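Putative metalloprotease II (Bacteroides fragilis, PDB 4ON1) probably cleaves peptide bonds within proteins as a zinc-dependent endopeptidase related to fragilysin. Local coordinates at residues P173-Y177 with H338-H344; D219-Q223 with T323-S327; N347-M352 with V360-S366. The contacts are given in a common frame with arbitrary orientation. Numbering follows the deposited sequence.

Contact 1. Residues P173-Y177 with H338-H344; sequences PIKDY and HLLGAEH. With ZN (zinc ion), chain C.
Y177 sets the edge of its ring toward the face of H338, with centroids 4.8 Å apart and planes at 60°. CD2 of Y177 comes 3.6 Å from H338 NE2. Y177 (chi1 p) also meets H344, its CE2 3.6 Å from H344 CE1. The segments run antiparallel: I174 CA lies 8.6 Å from H344 CA, and Y177 CA 7.7 Å from H338 CA. Segment 173-177 is irregular loop, kinked at K175 and D176. H338-L340 end a helix, which G341 (phi/psi 118/-7) closes in a Schellman motif. The chain then turns back, so that H338 ND1 donates to A342 O (3.0 Å) and H344 reaches the metal. D176 (chi1 p) grips ZN with OD1 at 2.3 Å and OD2 at 2.2 Å. H338 NE2 and H344 NE2 each lie 2.0 Å from ZN, and H334 supplies the remaining ligand. Water 1 joins Y177 OH (2.6 Å) to H344 N (2.9 Å). The helix end and its Gly turn fit the extended zinc-binding motif of metzincins, HExxHxxGxxH. D176 probably belongs to the pro-segment, as in the aspartate switch of profragilysin. Its bidentate carboxylate fills zinc positions otherwise open to water or substrate, consistent with a latent proenzyme.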
loop_
_atom_site.group_PDB
_atom_site.type_symbol
_atom_site.label_atom_id
_atom_site.label_comp_id
_atom_site.label_asym_id
_atom_site.label_seq_id
_atom_site.Cartn_x
_atom_site.Cartn_y
_atom_site.Cartn_z
ATOM N N PRO A 173 -18.107 -5.388 -11.743
ATOM C CA PRO A 173 -16.903 -5.146 -12.543
ATOM C C PRO A 173 -16.199 -3.843 -12.172
ATOM O O PRO A 173 -16.833 -2.793 -12.030
ATOM C CB PRO A 173 -17.436 -5.102 -13.977
ATOM C CG PRO A 173 -18.859 -4.673 -13.848
ATOM C CD PRO A 173 -19.348 -5.133 -12.494
ATOM N N ILE A 174 -14.881 -3.932 -12.022
ATOM C CA ILE A 174 -14.048 -2.792 -11.671
ATOM C C ILE A 174 -13.889 -1.947 -12.935
ATOM O O ILE A 174 -13.602 -2.480 -14.008
ATOM C CB ILE A 174 -12.676 -3.253 -11.109
ATOM C CG1 ILE A 174 -12.876 -4.074 -9.828
ATOM C CG2 ILE A 174 -11.740 -2.072 -10.879
ATOM C CD1 ILE A 174 -11.588 -4.584 -9.213
ATOM N N LYS A 175 -14.090 -0.638 -12.813
ATOM C CA LYS A 175 -14.187 0.230 -13.987
ATOM C C LYS A 175 -13.274 1.442 -13.834
ATOM O O LYS A 175 -13.741 2.574 -13.680
ATOM C CB LYS A 175 -15.637 0.676 -14.178
ATOM C CG LYS A 175 -16.020 1.046 -15.595
ATOM C CD LYS A 175 -17.539 1.003 -15.768
ATOM C CE LYS A 175 -18.095 -0.405 -15.556
ATOM N NZ LYS A 175 -18.494 -0.677 -14.142
ATOM N N ASP A 176 -11.969 1.194 -13.889
ATOM C CA ASP A 176 -10.997 2.091 -13.280
ATOM C C ASP A 176 -9.913 2.598 -14.241
ATOM O O ASP A 176 -8.790 2.885 -13.815
ATOM C CB ASP A 176 -10.347 1.387 -12.080
ATOM C CG ASP A 176 -9.696 0.058 -12.452
ATOM O OD1 ASP A 176 -9.991 -0.486 -13.532
ATOM O OD2 ASP A 176 -8.903 -0.452 -11.644
ATOM N N TYR A 177 -10.272 2.738 -15.516
ATOM C CA TYR A 177 -9.414 3.358 -16.530
ATOM C C TYR A 177 -10.279 3.791 -17.721
ATOM O O TYR A 177 -11.351 3.231 -17.929
ATOM C CB TYR A 177 -8.318 2.390 -16.995
ATOM C CG TYR A 177 -8.840 1.073 -17.525
ATOM C CD1 TYR A 177 -9.237 0.943 -18.850
ATOM C CD2 TYR A 177 -8.935 -0.040 -16.702
ATOM C CE1 TYR A 177 -9.724 -0.265 -19.346
ATOM C CE2 TYR A 177 -9.420 -1.251 -17.188
ATOM C CZ TYR A 177 -9.808 -1.356 -18.505
ATOM O OH TYR A 177 -10.286 -2.554 -18.983
ATOM N N HIS A 338 -2.300 -1.016 -13.850
ATOM C CA HIS A 338 -2.835 -0.456 -15.086
ATOM C C HIS A 338 -1.841 0.529 -15.731
ATOM O O HIS A 338 -1.581 0.461 -16.936
ATOM C CB HIS A 338 -4.171 0.248 -14.830
ATOM C CG HIS A 338 -5.330 -0.678 -14.643
ATOM N ND1 HIS A 338 -5.569 -1.763 -15.473
ATOM C CD2 HIS A 338 -6.347 -0.674 -13.748
ATOM C CE1 HIS A 338 -6.665 -2.379 -15.089
ATOM N NE2 HIS A 338 -7.164 -1.740 -14.038
ATOM N N LEU A 339 -1.259 1.418 -14.926
ATOM C CA LEU A 339 -0.343 2.433 -15.457
ATOM C C LEU A 339 0.877 1.782 -16.120
ATOM O O LEU A 339 1.426 2.319 -17.083
ATOM C CB LEU A 339 0.103 3.386 -14.350
ATOM C CG LEU A 339 -0.969 4.274 -13.707
ATOM C CD1 LEU A 339 -0.382 5.098 -12.556
ATOM C CD2 LEU A 339 -1.579 5.197 -14.757
ATOM N N LEU A 340 1.272 0.611 -15.625
ATOM C CA LEU A 340 2.412 -0.122 -16.176
ATOM C C LEU A 340 2.031 -1.011 -17.361
ATOM O O LEU A 340 2.905 -1.587 -18.018
ATOM C CB LEU A 340 3.059 -0.981 -15.092
ATOM C CG LEU A 340 3.869 -0.226 -14.037
ATOM C CD1 LEU A 340 4.105 -1.113 -12.824
ATOM C CD2 LEU A 340 5.197 0.224 -14.622
ATOM N N GLY A 341 0.736 -1.137 -17.634
ATOM C CA GLY A 341 0.289 -1.906 -18.784
ATOM C C GLY A 341 -0.570 -3.128 -18.511
ATOM O O GLY A 341 -1.095 -3.738 -19.448
ATOM N N ALA A 342 -0.741 -3.485 -17.240
ATOM C CA ALA A 342 -1.536 -4.664 -16.907
ATOM C C ALA A 342 -3.020 -4.440 -17.194
ATOM O O ALA A 342 -3.562 -3.352 -16.971
ATOM C CB ALA A 342 -1.335 -5.052 -15.441
ATOM N N GLU A 343 -3.684 -5.492 -17.653
ATOM C CA GLU A 343 -5.109 -5.445 -17.941
ATOM C C GLU A 343 -5.869 -6.357 -16.988
ATOM O O GLU A 343 -5.260 -7.165 -16.287
ATOM C CB GLU A 343 -5.368 -5.854 -19.394
ATOM C CG GLU A 343 -5.466 -4.659 -20.327
ATOM C CD GLU A 343 -4.995 -4.970 -21.724
ATOM O OE1 GLU A 343 -4.863 -6.167 -22.061
ATOM O OE2 GLU A 343 -4.747 -4.010 -22.482
ATOM N N HIS A 344 -7.191 -6.209 -16.937
ATOM C CA HIS A 344 -8.001 -7.074 -16.087
ATOM C C HIS A 344 -7.906 -8.521 -16.563
ATOM O O HIS A 344 -7.794 -8.775 -17.759
ATOM C CB HIS A 344 -9.461 -6.606 -16.071
ATOM C CG HIS A 344 -9.679 -5.354 -15.275
ATOM N ND1 HIS A 344 -10.710 -4.481 -15.529
ATOM C CD2 HIS A 344 -8.969 -4.822 -14.252
ATOM C CE1 HIS A 344 -10.642 -3.465 -14.679
ATOM N NE2 HIS A 344 -9.595 -3.652 -13.892
HETATM ZN ZN ZN C . -8.683 -2.247 -12.831
HETATM O O HOH W 1 -8.586 -4.513 -18.786
HETATM O O HOH W 2 -12.329 -4.933 -17.807
#

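Contact 2. Residues D219-Q223 with T323-S327; sequences DITSQ and TTSSS
Helix 217-230, at D219-Q223, meets loop T323-S327, which links strand 319-323 to helix 331-340, the carrier of zinc ligands H334 and H338. The closest CA pair is D219 and T324, 5.8 Å apart. S326 OG donates to OD1 of D219 (chi1 m) at 2.9 Å. Q223 NE2 (chi1 m, chi2 m) gives a weak bond to T324 O (3.4 Å). It has its stronger partner in H328 O, and Q223 OE1 accepts from L332 N. Water 3 lies 2.7 Å from both D219 OD2 and T324 OG1, which also bonds S215 OG. Water 5 lies 2.6 Å from D219 OD2 and 3.0 Å from S326 N. Apolar contact is slight, with I220 CG1 4.1 Å from T324 CG2. In two successive ST turns, T323 OG1 (also bonded to G290 O) accepts from S325 N (3.3 Å) and S325 OG from S327 N (3.2 Å). The buried carboxylate of D219 thus accepts from the S326 hydroxyl and two waters, neutral donors that can offset its negative charge.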
loop_
_atom_site.group_PDB
_atom_site.type_symbol
_atom_site.label_atom_id
_atom_site.label_comp_id
_atom_site.label_asym_id
_atom_site.label_seq_id
_atom_site.Cartn_x
_atom_site.Cartn_y
_atom_site.Cartn_z
ATOM N N ASP A 219 -1.733 3.325 6.519
ATOM C CA ASP A 219 -2.458 2.802 5.361
ATOM C C ASP A 219 -1.695 3.062 4.061
ATOM O O ASP A 219 -1.613 2.192 3.197
ATOM C CB ASP A 219 -3.857 3.418 5.257
ATOM C CG ASP A 219 -4.863 2.746 6.176
ATOM O OD1 ASP A 219 -4.685 1.545 6.483
ATOM O OD2 ASP A 219 -5.840 3.414 6.576
ATOM N N ILE A 220 -1.138 4.261 3.930
ATOM C CA ILE A 220 -0.394 4.614 2.725
ATOM C C ILE A 220 0.779 3.664 2.516
ATOM O O ILE A 220 0.991 3.154 1.413
ATOM C CB ILE A 220 0.104 6.068 2.790
ATOM C CG1 ILE A 220 -1.098 7.017 2.865
ATOM C CG2 ILE A 220 0.953 6.407 1.573
ATOM C CD1 ILE A 220 -0.727 8.471 3.113
ATOM N N THR A 221 1.545 3.419 3.576
ATOM C CA THR A 221 2.710 2.554 3.437
ATOM C C THR A 221 2.299 1.080 3.372
ATOM O O THR A 221 3.016 0.269 2.798
ATOM C CB THR A 221 3.727 2.792 4.559
ATOM O OG1 THR A 221 3.071 2.745 5.830
ATOM C CG2 THR A 221 4.379 4.184 4.372
ATOM N N SER A 222 1.141 0.731 3.931
ATOM C CA SER A 222 0.600 -0.616 3.707
ATOM C C SER A 222 0.220 -0.810 2.236
ATOM O O SER A 222 0.464 -1.876 1.670
ATOM C CB SER A 222 -0.621 -0.891 4.590
ATOM O OG SER A 222 -0.263 -0.943 5.959
ATOM N N GLN A 223 -0.365 0.214 1.614
ATOM C CA GLN A 223 -0.656 0.156 0.179
ATOM C C GLN A 223 0.630 0.031 -0.638
ATOM O O GLN A 223 0.681 -0.697 -1.633
ATOM C CB GLN A 223 -1.423 1.395 -0.276
ATOM C CG GLN A 223 -2.824 1.557 0.321
ATOM C CD GLN A 223 -3.871 0.770 -0.442
ATOM O OE1 GLN A 223 -3.675 0.430 -1.608
ATOM N NE2 GLN A 223 -5.004 0.507 0.201
ATOM N N THR A 323 -7.995 5.045 -3.310
ATOM C CA THR A 323 -8.312 4.951 -1.893
ATOM C C THR A 323 -7.112 4.357 -1.153
ATOM O O THR A 323 -6.269 3.691 -1.762
ATOM C CB THR A 323 -9.555 4.082 -1.646
ATOM O OG1 THR A 323 -9.978 4.204 -0.276
ATOM C CG2 THR A 323 -9.259 2.626 -1.983
ATOM N N THR A 324 -7.008 4.620 0.144
ATOM C CA THR A 324 -5.977 3.965 0.951
ATOM C C THR A 324 -6.607 3.087 2.022
ATOM O O THR A 324 -5.901 2.504 2.845
ATOM C CB THR A 324 -5.045 4.971 1.641
ATOM O OG1 THR A 324 -5.829 5.901 2.401
ATOM C CG2 THR A 324 -4.231 5.715 0.610
ATOM N N SER A 325 -7.937 3.014 2.015
ATOM C CA SER A 325 -8.682 2.276 3.033
ATOM C C SER A 325 -8.205 0.830 3.181
ATOM O O SER A 325 -7.951 0.141 2.191
ATOM C CB SER A 325 -10.181 2.291 2.702
ATOM O OG SER A 325 -10.880 1.394 3.543
ATOM N N SER A 326 -8.090 0.389 4.432
ATOM C CA SER A 326 -7.748 -0.992 4.779
ATOM C C SER A 326 -8.689 -2.018 4.154
ATOM O O SER A 326 -8.311 -3.166 3.941
ATOM C CB SER A 326 -7.768 -1.168 6.304
ATOM O OG SER A 326 -6.921 -0.230 6.945
ATOM N N SER A 327 -9.924 -1.598 3.890
ATOM C CA SER A 327 -10.919 -2.439 3.232
ATOM C C SER A 327 -10.556 -2.702 1.784
ATOM O O SER A 327 -11.093 -3.616 1.166
ATOM C CB SER A 327 -12.303 -1.797 3.307
ATOM O OG SER A 327 -12.667 -1.561 4.653
HETATM O O HOH W 3 -6.539 5.489 4.998
HETATM O O HOH W 4 -4.280 0.428 3.366
HETATM O O HOH W 5 -8.193 2.256 6.725
#

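Contact 3. Residues N347-M352 with V360-S366; sequences NEQDLM and VTPNHLS
L351 and D350 have the most surface buried here. L351 N donates to N363 O (3.0 Å). Its side chain (chi1 t, chi2 p) brings CD2 to 4.2 Å from the H364 ring centroid, an off-centre CH-pi contact. On V360, CG1 lies 3.8 Å from L351 CA and 3.6 Å from D350 O. D350 (chi1 t) has its CA-to-CB bond pointing away, yet its carboxylate reaches across. OD2 accepts from L365 N (2.8 Å). OD1 accepts from M352 N (2.7 Å), an Asx turn, and from water 7 (2.9 Å), which also lies 2.9 Å from H364 ND1. Both segments are irregular loop. N347-D350 form a type I turn closed by D350 N to N347 O (2.9 Å), and N347 OD1 accepts from Q349 N (3.1 Å), a second Asx turn.

M352 follows directly, its CG 3.5 Å from H364 CE1. Its side chain packs on H334 and H338, and its position fits the methionine of the metzincin Met-turn, beneath the zinc-binding histidines. L351 O accepts from H334 ND1.

The nearest CA pairs are Q349 and V360 (4.3 Å), L351 and P362 (4.9 Å), and D350 and L365 (5.6 Å). Q349 O accepts twice from T361, from N (2.9 Å) and from OG1 (2.7 Å). P362 centres an inverse gamma turn that bends the chain around L351. L365 CD1 lies 3.8 Å from Q349 CB. S366 is the N-cap of helix 367-378, its OG bonded to N369 N.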
loop_
_atom_site.group_PDB
_atom_site.type_symbol
_atom_site.label_atom_id
_atom_site.label_comp_id
_atom_site.label_asym_id
_atom_site.label_seq_id
_atom_site.Cartn_x
_atom_site.Cartn_y
_atom_site.Cartn_z
ATOM N N ASN A 347 -8.623 -14.374 -13.352
ATOM C CA ASN A 347 -8.096 -15.140 -12.230
ATOM C C ASN A 347 -8.347 -14.388 -10.921
ATOM O O ASN A 347 -7.785 -13.314 -10.701
ATOM C CB ASN A 347 -6.603 -15.395 -12.443
ATOM C CG ASN A 347 -5.993 -16.276 -11.374
ATOM O OD1 ASN A 347 -6.602 -16.549 -10.339
ATOM N ND2 ASN A 347 -4.765 -16.722 -11.621
ATOM N N GLU A 348 -9.165 -14.960 -10.040
ATOM C CA GLU A 348 -9.589 -14.242 -8.836
ATOM C C GLU A 348 -8.465 -14.024 -7.823
ATOM O O GLU A 348 -8.603 -13.216 -6.907
ATOM C CB GLU A 348 -10.752 -14.963 -8.150
ATOM C CG GLU A 348 -10.341 -16.166 -7.320
ATOM C CD GLU A 348 -11.518 -16.796 -6.598
ATOM O OE1 GLU A 348 -12.674 -16.498 -6.976
ATOM O OE2 GLU A 348 -11.285 -17.587 -5.657
ATOM N N GLN A 349 -7.356 -14.740 -7.980
ATOM C CA GLN A 349 -6.218 -14.558 -7.079
ATOM C C GLN A 349 -5.306 -13.454 -7.595
ATOM O O GLN A 349 -4.456 -12.932 -6.870
ATOM C CB GLN A 349 -5.424 -15.859 -6.939
ATOM C CG GLN A 349 -5.922 -16.802 -5.851
ATOM C CD GLN A 349 -5.110 -18.088 -5.782
ATOM O OE1 GLN A 349 -4.681 -18.623 -6.807
ATOM N NE2 GLN A 349 -4.892 -18.586 -4.568
ATOM N N ASP A 350 -5.497 -13.089 -8.856
ATOM C CA ASP A 350 -4.652 -12.086 -9.474
ATOM C C ASP A 350 -5.005 -10.679 -8.997
ATOM O O ASP A 350 -6.176 -10.336 -8.843
ATOM C CB ASP A 350 -4.761 -12.164 -10.998
ATOM C CG ASP A 350 -3.622 -11.446 -11.701
ATOM O OD1 ASP A 350 -3.571 -10.191 -11.636
ATOM O OD2 ASP A 350 -2.785 -12.138 -12.323
ATOM N N LEU A 351 -3.973 -9.881 -8.759
ATOM C CA LEU A 351 -4.127 -8.474 -8.429
ATOM C C LEU A 351 -5.043 -7.750 -9.417
ATOM O O LEU A 351 -5.803 -6.854 -9.040
ATOM C CB LEU A 351 -2.759 -7.798 -8.408
ATOM C CG LEU A 351 -2.818 -6.283 -8.238
ATOM C CD1 LEU A 351 -3.494 -5.948 -6.904
ATOM C CD2 LEU A 351 -1.423 -5.694 -8.301
ATOM N N MET A 352 -4.960 -8.140 -10.685
ATOM C CA MET A 352 -5.698 -7.464 -11.749
ATOM C C MET A 352 -7.036 -8.148 -12.062
ATOM O O MET A 352 -7.564 -8.011 -13.169
ATOM C CB MET A 352 -4.835 -7.376 -13.016
ATOM C CG MET A 352 -3.478 -6.707 -12.804
ATOM S SD MET A 352 -3.656 -5.099 -12.001
ATOM C CE MET A 352 -4.492 -4.195 -13.309
ATOM N N VAL A 360 -8.366 -11.848 -3.927
ATOM C CA VAL A 360 -7.301 -11.161 -4.645
ATOM C C VAL A 360 -6.028 -11.082 -3.804
ATOM O O VAL A 360 -6.083 -10.798 -2.608
ATOM C CB VAL A 360 -7.753 -9.740 -5.047
ATOM C CG1 VAL A 360 -6.577 -8.897 -5.541
ATOM C CG2 VAL A 360 -8.829 -9.821 -6.111
ATOM N N THR A 361 -4.891 -11.366 -4.437
ATOM C CA THR A 361 -3.580 -11.242 -3.802
ATOM C C THR A 361 -2.818 -10.140 -4.521
ATOM O O THR A 361 -3.125 -9.836 -5.676
ATOM C CB THR A 361 -2.774 -12.557 -3.866
ATOM O OG1 THR A 361 -2.375 -12.807 -5.221
ATOM C CG2 THR A 361 -3.598 -13.728 -3.344
ATOM N N PRO A 362 -1.822 -9.531 -3.854
ATOM C CA PRO A 362 -1.101 -8.436 -4.515
ATOM C C PRO A 362 -0.016 -8.934 -5.462
ATOM O O PRO A 362 1.117 -8.448 -5.419
ATOM C CB PRO A 362 -0.495 -7.665 -3.340
ATOM C CG PRO A 362 -0.262 -8.719 -2.303
ATOM C CD PRO A 362 -1.410 -9.696 -2.447
ATOM N N ASN A 363 -0.379 -9.873 -6.331
ATOM C CA ASN A 363 0.566 -10.505 -7.239
ATOM C C ASN A 363 0.055 -10.489 -8.667
ATOM O O ASN A 363 -1.124 -10.743 -8.910
ATOM C CB ASN A 363 0.837 -11.958 -6.828
ATOM C CG ASN A 363 1.383 -12.078 -5.418
ATOM O OD1 ASN A 363 0.625 -12.166 -4.445
ATOM N ND2 ASN A 363 2.702 -12.094 -5.301
ATOM N N HIS A 364 0.940 -10.172 -9.608
ATOM C CA HIS A 364 0.640 -10.350 -11.022
ATOM C C HIS A 364 0.917 -11.800 -11.395
ATOM O O HIS A 364 2.074 -12.213 -11.497
ATOM C CB HIS A 364 1.474 -9.399 -11.893
ATOM C CG HIS A 364 1.110 -7.958 -11.723
ATOM N ND1 HIS A 364 -0.024 -7.404 -12.281
ATOM C CD2 HIS A 364 1.732 -6.955 -11.057
ATOM C CE1 HIS A 364 -0.085 -6.122 -11.964
ATOM N NE2 HIS A 364 0.967 -5.823 -11.222
ATOM N N LEU A 365 -0.148 -12.563 -11.615
ATOM C CA LEU A 365 -0.023 -13.982 -11.901
ATOM C C LEU A 365 -0.207 -14.256 -13.390
ATOM O O LEU A 365 -0.023 -15.380 -13.858
ATOM C CB LEU A 365 -1.042 -14.777 -11.089
ATOM C CG LEU A 365 -1.073 -14.507 -9.581
ATOM C CD1 LEU A 365 -2.232 -15.272 -8.927
ATOM C CD2 LEU A 365 0.262 -14.856 -8.917
ATOM N N SER A 366 -0.582 -13.225 -14.135
ATOM C CA SER A 366 -0.805 -13.372 -15.569
ATOM C C SER A 366 0.483 -13.155 -16.363
ATOM O O SER A 366 1.070 -12.071 -16.327
ATOM C CB SER A 366 -1.881 -12.389 -16.036
ATOM O OG SER A 366 -1.750 -12.133 -17.423
HETATM O O HOH W 6 -2.625 -17.125 -14.143
HETATM O O HOH W 7 -1.667 -9.398 -13.648
#

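Contact 2 is nested along the chain inside the loop closed by contact 1, and contact 3 follows both. Contacts 1 and 3 adjoin, with centres about 12 Å apart, and M352 CE lies 3.3 Å from H338 CE1. Contact 2 sits nearer the chain centre, about 18 Å between centres from each of the others, and touches neither. Helix 331-340 ties them together. Loop 323-327 leads into it, its end carries H338, and L351 and M352 pack on it. Helix 217-230 holds D219-Q223 of contact 2 and also backs contact 3. The zinc site is built from helix, Met-turn loop and D176, probably of the pro-segment, with contact 2 on the loop leading into that helix.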